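Local coordinates for protein CDA peptide synthetase I (PDB 5DU9) that is a modular peptide synthetase, represented here by its condensation domain, a two-lobed fold of the CoA-dependent acyltransferase clan, at residues Glu61-Arg66 and Arg77-Pro82; Pro314-Ala318 and Thr331-Met336; Leu44-Leu49 and Tyr177-Arg181. The protein carries 1 engineered substitution. One frame throughout, in Å; residues are numbered along the deposited sequence.

Contact 1: residues Glu61-Arg66 and Arg77-Pro82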
# COMPACT_ATOMS: atom_id res chain seq x y z
N GLU A 61 18.39 5.73 2.64
CA GLU A 61 18.89 5.03 3.82
C GLU A 61 18.15 3.72 4.07
O GLU A 61 18.77 2.71 4.40
CB GLU A 61 18.79 5.92 5.06
CG GLU A 61 19.35 5.25 6.32
CD GLU A 61 19.47 6.19 7.50
OE1 GLU A 61 19.17 7.39 7.36
OE2 GLU A 61 19.87 5.72 8.59
N THR A 62 16.84 3.71 3.90
CA THR A 62 16.07 2.52 4.24
C THR A 62 16.42 1.35 3.31
O THR A 62 16.37 0.20 3.72
CB THR A 62 14.55 2.79 4.18
OG1 THR A 62 13.86 1.72 4.83
CG2 THR A 62 14.05 2.95 2.75
N LEU A 63 16.80 1.66 2.07
CA LEU A 63 17.17 0.62 1.12
C LEU A 63 18.61 0.16 1.31
O LEU A 63 19.06 -0.74 0.60
CB LEU A 63 16.97 1.10 -0.32
CG LEU A 63 15.52 1.29 -0.77
CD1 LEU A 63 15.49 1.91 -2.16
CD2 LEU A 63 14.76 -0.03 -0.75
N CYS A 64 19.31 0.77 2.26
CA CYS A 64 20.68 0.38 2.61
C CYS A 64 20.74 -0.17 4.03
O CYS A 64 21.82 -0.24 4.62
CB CYS A 64 21.64 1.57 2.50
SG CYS A 64 21.85 2.21 0.85
N SER A 65 19.59 -0.55 4.57
CA SER A 65 19.51 -0.90 5.97
C SER A 65 19.32 -2.40 6.19
O SER A 65 18.79 -3.11 5.34
CB SER A 65 18.36 -0.14 6.64
OG SER A 65 18.65 1.24 6.72
N ARG A 66 19.78 -2.86 7.35
CA ARG A 66 19.47 -4.20 7.82
C ARG A 66 18.98 -4.09 9.25
O ARG A 66 19.04 -3.02 9.86
CB ARG A 66 20.69 -5.11 7.74
CG ARG A 66 21.86 -4.67 8.60
CD ARG A 66 23.05 -5.54 8.28
NE ARG A 66 24.15 -5.40 9.23
CZ ARG A 66 24.94 -6.40 9.61
NH1 ARG A 66 24.75 -7.63 9.14
NH2 ARG A 66 25.92 -6.18 10.47
N ARG A 77 17.97 -0.95 13.76
CA ARG A 77 18.31 -0.83 12.35
C ARG A 77 19.74 -0.35 12.18
O ARG A 77 20.18 0.57 12.87
CB ARG A 77 17.34 0.12 11.64
CG ARG A 77 17.60 0.30 10.16
CD ARG A 77 16.57 1.22 9.52
NE ARG A 77 16.62 2.57 10.08
CZ ARG A 77 17.54 3.47 9.77
NH1 ARG A 77 18.50 3.19 8.90
NH2 ARG A 77 17.50 4.67 10.33
N ALA A 78 20.47 -0.99 11.27
CA ALA A 78 21.86 -0.64 10.98
C ALA A 78 21.99 -0.17 9.53
O ALA A 78 21.46 -0.80 8.62
CB ALA A 78 22.77 -1.82 11.24
N TYR A 79 22.71 0.93 9.34
CA TYR A 79 22.89 1.54 8.03
C TYR A 79 24.15 1.03 7.34
O TYR A 79 25.24 1.09 7.91
CB TYR A 79 22.93 3.07 8.18
CG TYR A 79 23.29 3.84 6.93
CD1 TYR A 79 22.61 3.64 5.73
CD2 TYR A 79 24.30 4.80 6.95
CE1 TYR A 79 22.93 4.36 4.60
CE2 TYR A 79 24.63 5.52 5.82
CZ TYR A 79 23.94 5.30 4.65
OH TYR A 79 24.27 6.02 3.52
N CYS A 80 23.99 0.52 6.12
CA CYS A 80 25.08 -0.10 5.37
C CYS A 80 25.17 0.44 3.95
O CYS A 80 24.56 -0.11 3.04
CB CYS A 80 24.90 -1.61 5.33
SG CYS A 80 24.80 -2.41 6.94
N PRO A 81 25.94 1.53 3.74
CA PRO A 81 26.10 2.07 2.39
C PRO A 81 26.57 1.03 1.37
O PRO A 81 27.19 0.04 1.76
CB PRO A 81 27.17 3.15 2.58
CG PRO A 81 27.03 3.58 3.98
CD PRO A 81 26.60 2.37 4.76
N PRO A 82 26.27 1.24 0.08
CA PRO A 82 26.83 0.34 -0.94
C PRO A 82 28.34 0.47 -1.05
O PRO A 82 28.92 1.38 -0.45
CB PRO A 82 26.14 0.79 -2.23
CG PRO A 82 24.96 1.58 -1.80
CD PRO A 82 25.34 2.22 -0.51
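Arg77 reaches across to Glu61 and Ser65 with the end of its guanidinium group. Both terminal nitrogens converge on one carboxylate oxygen, with Arg77 NH1 2.9 Å and Arg77 NH2 3.1 Å from Glu61 OE2. OE2 lies in the guanidinium plane, but the two nitrogens meet it from above the carboxylate plane, both from the same face, so the flat groups stand 73° apart in this end-on salt bridge. Glu61 gets there on an extended chain. Arg77 starts out extended as well, then bends at its third torsion (chi3 62°), which turns the head back along Ser65. There Arg77 NH1 also donates to Ser65 OG at 2.9 Å. That hydroxyl in turn donates to Glu61 O at 2.7 Å, an oxygen that Cys64 N reaches from the opposite face of the carbonyl plane.

All this lies at the open end of a beta hairpin, strands 65-69 and 75-79, where the first strand leaves the 3-10 turn 61-63. Ser65 and Tyr79 form an antiparallel non-hydrogen-bonded pair; Arg66 and Ala78 next to it are a hydrogen-bonded one, and a further bond of 2.7 Å runs from Cys80 N to Cys64 O.

The Tyr79 ring carries Pro81 CD over the centre of one face, while Glu61 CG and Cys64 CB meet its CD1-CE1 side obliquely, Cys64 CB lying 3.7 Å from Tyr79 CE1. Cys64 SG touches Pro82 CD. Among the side chains facing the other way, Arg66 packs CG against Ala78 CB and passes Cys80 SG with NE at 3.8 Å, its NH1 going on to bond Asp133 O.

Contact 2: residues Pro314-Ala318 and Thr331-Met336; sequences PLRLA and TVSEAM
Leu315 and Leu317 point from the strand onto the helix and share the methyl of Ala335 between them. The apolar contacts make up most of the interface. Leu315 CD1 comes to 3.5 Å from Ala335 CB, and Leu317 CD2 meets the same methyl at 3.7 Å. Met336 crosses the Leu315 side chain at about a right angle, and the bend at its second torsion (chi2 -67°) brings Met336 SD to 3.6 Å from Leu315 CD1. Farther along, Leu317 CD1 rests 4.0 Å from Val332 CG2.

Polar contact is confined to the end of the strand, where one water donates to Ala318 O (2.8 Å) and lies 2.6 Å from Thr331 OG1. The Thr331 hydroxyl is also hydrogen-bonded to Arg327 O, one turn earlier in the helix.

Strand 314-318 and helix 331-336 run roughly antiparallel, at 141°, with 8.3 Å between their axes. Strand 287-294 pairs with the strand through backbone bonds of Leu315 and Leu317 to Val290 and Val288, and helix 267-283 lies beside helix 325-341, its Ile272 touching both Leu315 and Val332.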
# COMPACT_ATOMS: atom_id res chain seq x y z
N PRO A 314 -9.40 1.00 12.09
CA PRO A 314 -10.74 0.49 11.79
C PRO A 314 -11.76 1.61 11.65
O PRO A 314 -11.85 2.47 12.52
CB PRO A 314 -11.05 -0.38 13.01
CG PRO A 314 -10.35 0.33 14.12
CD PRO A 314 -9.09 0.90 13.53
N LEU A 315 -12.50 1.57 10.56
CA LEU A 315 -13.57 2.53 10.31
C LEU A 315 -14.90 1.83 10.52
O LEU A 315 -15.28 0.94 9.74
CB LEU A 315 -13.45 3.08 8.89
CG LEU A 315 -14.29 4.32 8.56
CD1 LEU A 315 -13.74 5.55 9.26
CD2 LEU A 315 -14.31 4.54 7.06
N ARG A 316 -15.59 2.20 11.58
CA ARG A 316 -16.85 1.58 11.92
C ARG A 316 -18.01 2.43 11.43
O ARG A 316 -18.07 3.63 11.70
CB ARG A 316 -16.95 1.37 13.42
CG ARG A 316 -18.05 0.44 13.79
CD ARG A 316 -17.93 0.04 15.24
NE ARG A 316 -18.70 -1.15 15.52
CZ ARG A 316 -18.68 -1.79 16.68
NH1 ARG A 316 -17.92 -1.33 17.68
NH2 ARG A 316 -19.41 -2.88 16.85
N LEU A 317 -18.91 1.78 10.70
CA LEU A 317 -19.98 2.47 9.97
C LEU A 317 -21.30 1.77 10.22
O LEU A 317 -21.40 0.55 10.04
CB LEU A 317 -19.67 2.49 8.47
CG LEU A 317 -18.27 2.96 8.09
CD1 LEU A 317 -17.90 2.53 6.68
CD2 LEU A 317 -18.18 4.47 8.22
N ALA A 318 -22.31 2.52 10.63
CA ALA A 318 -23.66 1.99 10.75
C ALA A 318 -24.44 2.35 9.50
O ALA A 318 -24.50 3.51 9.11
CB ALA A 318 -24.35 2.54 11.99
N THR A 331 -21.94 9.29 6.44
CA THR A 331 -21.57 8.45 7.57
C THR A 331 -20.07 8.18 7.54
O THR A 331 -19.39 8.24 8.56
CB THR A 331 -22.37 7.14 7.57
OG1 THR A 331 -23.75 7.44 7.72
CG2 THR A 331 -21.93 6.21 8.70
N VAL A 332 -19.56 7.89 6.35
CA VAL A 332 -18.13 7.65 6.16
C VAL A 332 -17.33 8.91 6.52
O VAL A 332 -16.32 8.83 7.21
CB VAL A 332 -17.82 7.22 4.71
CG1 VAL A 332 -16.32 7.31 4.40
CG2 VAL A 332 -18.32 5.81 4.47
N SER A 333 -17.79 10.06 6.05
CA SER A 333 -17.11 11.32 6.32
C SER A 333 -17.04 11.61 7.83
O SER A 333 -16.00 12.06 8.32
CB SER A 333 -17.81 12.47 5.60
OG SER A 333 -17.61 12.38 4.20
N GLU A 334 -18.13 11.35 8.54
CA GLU A 334 -18.17 11.59 9.99
C GLU A 334 -17.20 10.66 10.72
O GLU A 334 -16.47 11.10 11.61
CB GLU A 334 -19.59 11.39 10.52
CG GLU A 334 -19.71 11.57 12.02
CD GLU A 334 -21.15 11.59 12.50
OE1 GLU A 334 -21.38 11.49 13.73
OE2 GLU A 334 -22.07 11.69 11.66
N ALA A 335 -17.20 9.39 10.34
CA ALA A 335 -16.32 8.42 10.97
C ALA A 335 -14.85 8.71 10.65
O ALA A 335 -13.99 8.58 11.52
CB ALA A 335 -16.68 7.01 10.52
N MET A 336 -14.57 9.09 9.41
CA MET A 336 -13.20 9.40 9.00
C MET A 336 -12.67 10.63 9.74
O MET A 336 -11.48 10.71 10.05
CB MET A 336 -13.11 9.61 7.50
CG MET A 336 -13.09 8.33 6.70
SD MET A 336 -11.58 7.37 6.95
CE MET A 336 -10.35 8.41 6.17
O HOH W 1 -24.78 5.19 6.87

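Contact 3: residues Leu44-Leu49 and Tyr177-Arg181; sequences LDHAVL and YRALR
The capped N-terminus of helix 46-58 packs here against the last turns of helix 163-182 in the condensation domain, with Asp45 as the N-cap. The tyrosine of the second helix is the main link. Asp45 N donates to Tyr177 OH at 2.8 Å in an almost straight bond (177°), so the hydroxyl takes up a backbone N-H just ahead of the helix. The Asp45 carboxylate serves the cap itself: its OD1 accepts from Val48 N at 3.1 Å, met from above the carboxylate plane.

Tyr177 can span the gap because its ring carbon CG lies anti to the backbone N (chi1 179°), sending the ring out from its helix into the first turn of the other. One edge of the ring is turned to the backbone there, with Leu49 N in its plane, while Arg181 CG lies over one face, offset toward the rim. Leu49 CD1 approaches Tyr177 CD1 to 3.8 Å, crossing the ring at about a right angle. On the hydroxyl end, Leu44 CD2 lies obliquely 3.7 Å from Tyr177 CE2. Leu49 also touches Leu142 of strand 138-146, in the six-stranded sheet beside helix 46-58. Val48 CG1 lies between the two helices, 3.8 Å from Tyr177 CE1 and 3.6 Å from Leu180 CB.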
# COMPACT_ATOMS: atom_id res chain seq x y z
N LEU A 44 14.09 2.04 -22.46
CA LEU A 44 15.06 2.54 -21.49
C LEU A 44 16.41 1.86 -21.70
O LEU A 44 16.48 0.72 -22.17
CB LEU A 44 14.57 2.31 -20.06
CG LEU A 44 13.28 3.01 -19.65
CD1 LEU A 44 12.91 2.60 -18.23
CD2 LEU A 44 13.41 4.52 -19.75
N ASP A 45 17.48 2.56 -21.34
CA ASP A 45 18.83 2.01 -21.40
C ASP A 45 19.14 1.31 -20.09
O ASP A 45 19.27 1.95 -19.05
CB ASP A 45 19.84 3.13 -21.68
CG ASP A 45 21.24 2.61 -21.95
OD1 ASP A 45 21.72 1.74 -21.18
OD2 ASP A 45 21.87 3.07 -22.93
N HIS A 46 19.25 -0.02 -20.13
CA HIS A 46 19.44 -0.80 -18.91
C HIS A 46 20.76 -0.47 -18.21
O HIS A 46 20.82 -0.42 -16.98
CB HIS A 46 19.39 -2.29 -19.20
CG HIS A 46 19.81 -3.14 -18.03
ND1 HIS A 46 20.95 -3.91 -18.04
CD2 HIS A 46 19.24 -3.32 -16.82
CE1 HIS A 46 21.07 -4.53 -16.89
NE2 HIS A 46 20.04 -4.19 -16.12
N ALA A 47 21.81 -0.26 -18.99
CA ALA A 47 23.12 0.07 -18.43
C ALA A 47 23.04 1.37 -17.64
O ALA A 47 23.58 1.47 -16.54
CB ALA A 47 24.15 0.18 -19.53
N VAL A 48 22.36 2.36 -18.21
CA VAL A 48 22.22 3.66 -17.55
C VAL A 48 21.29 3.56 -16.35
O VAL A 48 21.59 4.11 -15.28
CB VAL A 48 21.68 4.73 -18.53
CG1 VAL A 48 21.53 6.07 -17.84
CG2 VAL A 48 22.62 4.86 -19.73
N LEU A 49 20.17 2.87 -16.51
CA LEU A 49 19.22 2.70 -15.41
C LEU A 49 19.87 1.92 -14.26
O LEU A 49 19.57 2.16 -13.10
CB LEU A 49 17.95 1.98 -15.88
CG LEU A 49 16.77 1.93 -14.91
CD1 LEU A 49 16.29 3.33 -14.55
CD2 LEU A 49 15.62 1.12 -15.49
N TYR A 177 18.03 9.01 -13.64
CA TYR A 177 18.13 8.45 -14.99
C TYR A 177 18.15 9.55 -16.05
O TYR A 177 18.93 9.50 -17.00
CB TYR A 177 16.97 7.49 -15.26
CG TYR A 177 16.99 6.89 -16.66
CD1 TYR A 177 17.81 5.81 -16.95
CD2 TYR A 177 16.19 7.41 -17.67
CE1 TYR A 177 17.83 5.25 -18.22
CE2 TYR A 177 16.21 6.86 -18.94
CZ TYR A 177 17.03 5.78 -19.21
OH TYR A 177 17.05 5.23 -20.47
N ARG A 178 17.28 10.55 -15.89
CA ARG A 178 17.22 11.65 -16.84
C ARG A 178 18.54 12.41 -16.89
O ARG A 178 19.02 12.78 -17.96
CB ARG A 178 16.08 12.61 -16.51
CG ARG A 178 14.69 12.04 -16.73
CD ARG A 178 13.62 13.13 -16.70
NE ARG A 178 13.71 13.98 -15.52
CZ ARG A 178 13.10 13.75 -14.36
NH1 ARG A 178 12.34 12.67 -14.19
NH2 ARG A 178 13.25 14.60 -13.35
N ALA A 179 19.13 12.63 -15.71
CA ALA A 179 20.39 13.35 -15.61
C ALA A 179 21.53 12.58 -16.29
O ALA A 179 22.31 13.16 -17.04
CB ALA A 179 20.73 13.62 -14.15
N LEU A 180 21.61 11.28 -16.01
CA LEU A 180 22.64 10.45 -16.62
C LEU A 180 22.46 10.40 -18.14
O LEU A 180 23.44 10.33 -18.89
CB LEU A 180 22.61 9.03 -16.04
CG LEU A 180 22.97 8.87 -14.56
CD1 LEU A 180 22.91 7.41 -14.14
CD2 LEU A 180 24.34 9.45 -14.25
N ARG A 181 21.21 10.46 -18.58
CA ARG A 181 20.89 10.42 -20.01
C ARG A 181 21.20 11.75 -20.71
O ARG A 181 21.69 11.76 -21.83
CB ARG A 181 19.42 10.07 -20.21
CG ARG A 181 19.11 8.60 -20.01
CD ARG A 181 19.56 7.78 -21.20
NE ARG A 181 18.88 8.19 -22.42
CZ ARG A 181 19.35 8.00 -23.65
NH1 ARG A 181 20.52 7.39 -23.84
NH2 ARG A 181 18.65 8.42 -24.70

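How the contacts relate
Contacts 1 and 3 are the closest pair but do not touch, their centres 24 Å apart and their nearest atoms about 12 Å; helix 46-58 starts in contact 3 and leads directly toward contact 1, where its Val57 touches Cys64. Along the chain, contact 1 is nested within the loop that contact 3 closes. Contact 2 follows both in sequence and lies across the centre of the chain, about 39 Å from contact 1 and 46 Å from contact 3 between centres, consistent with the two lobes of a condensation domain. Its Leu315 side chain is about 14 Å from the bound (2S)-2-amino-N-butyl-propanamide, and its strand 311-318 also carries the pocket residue Arg312.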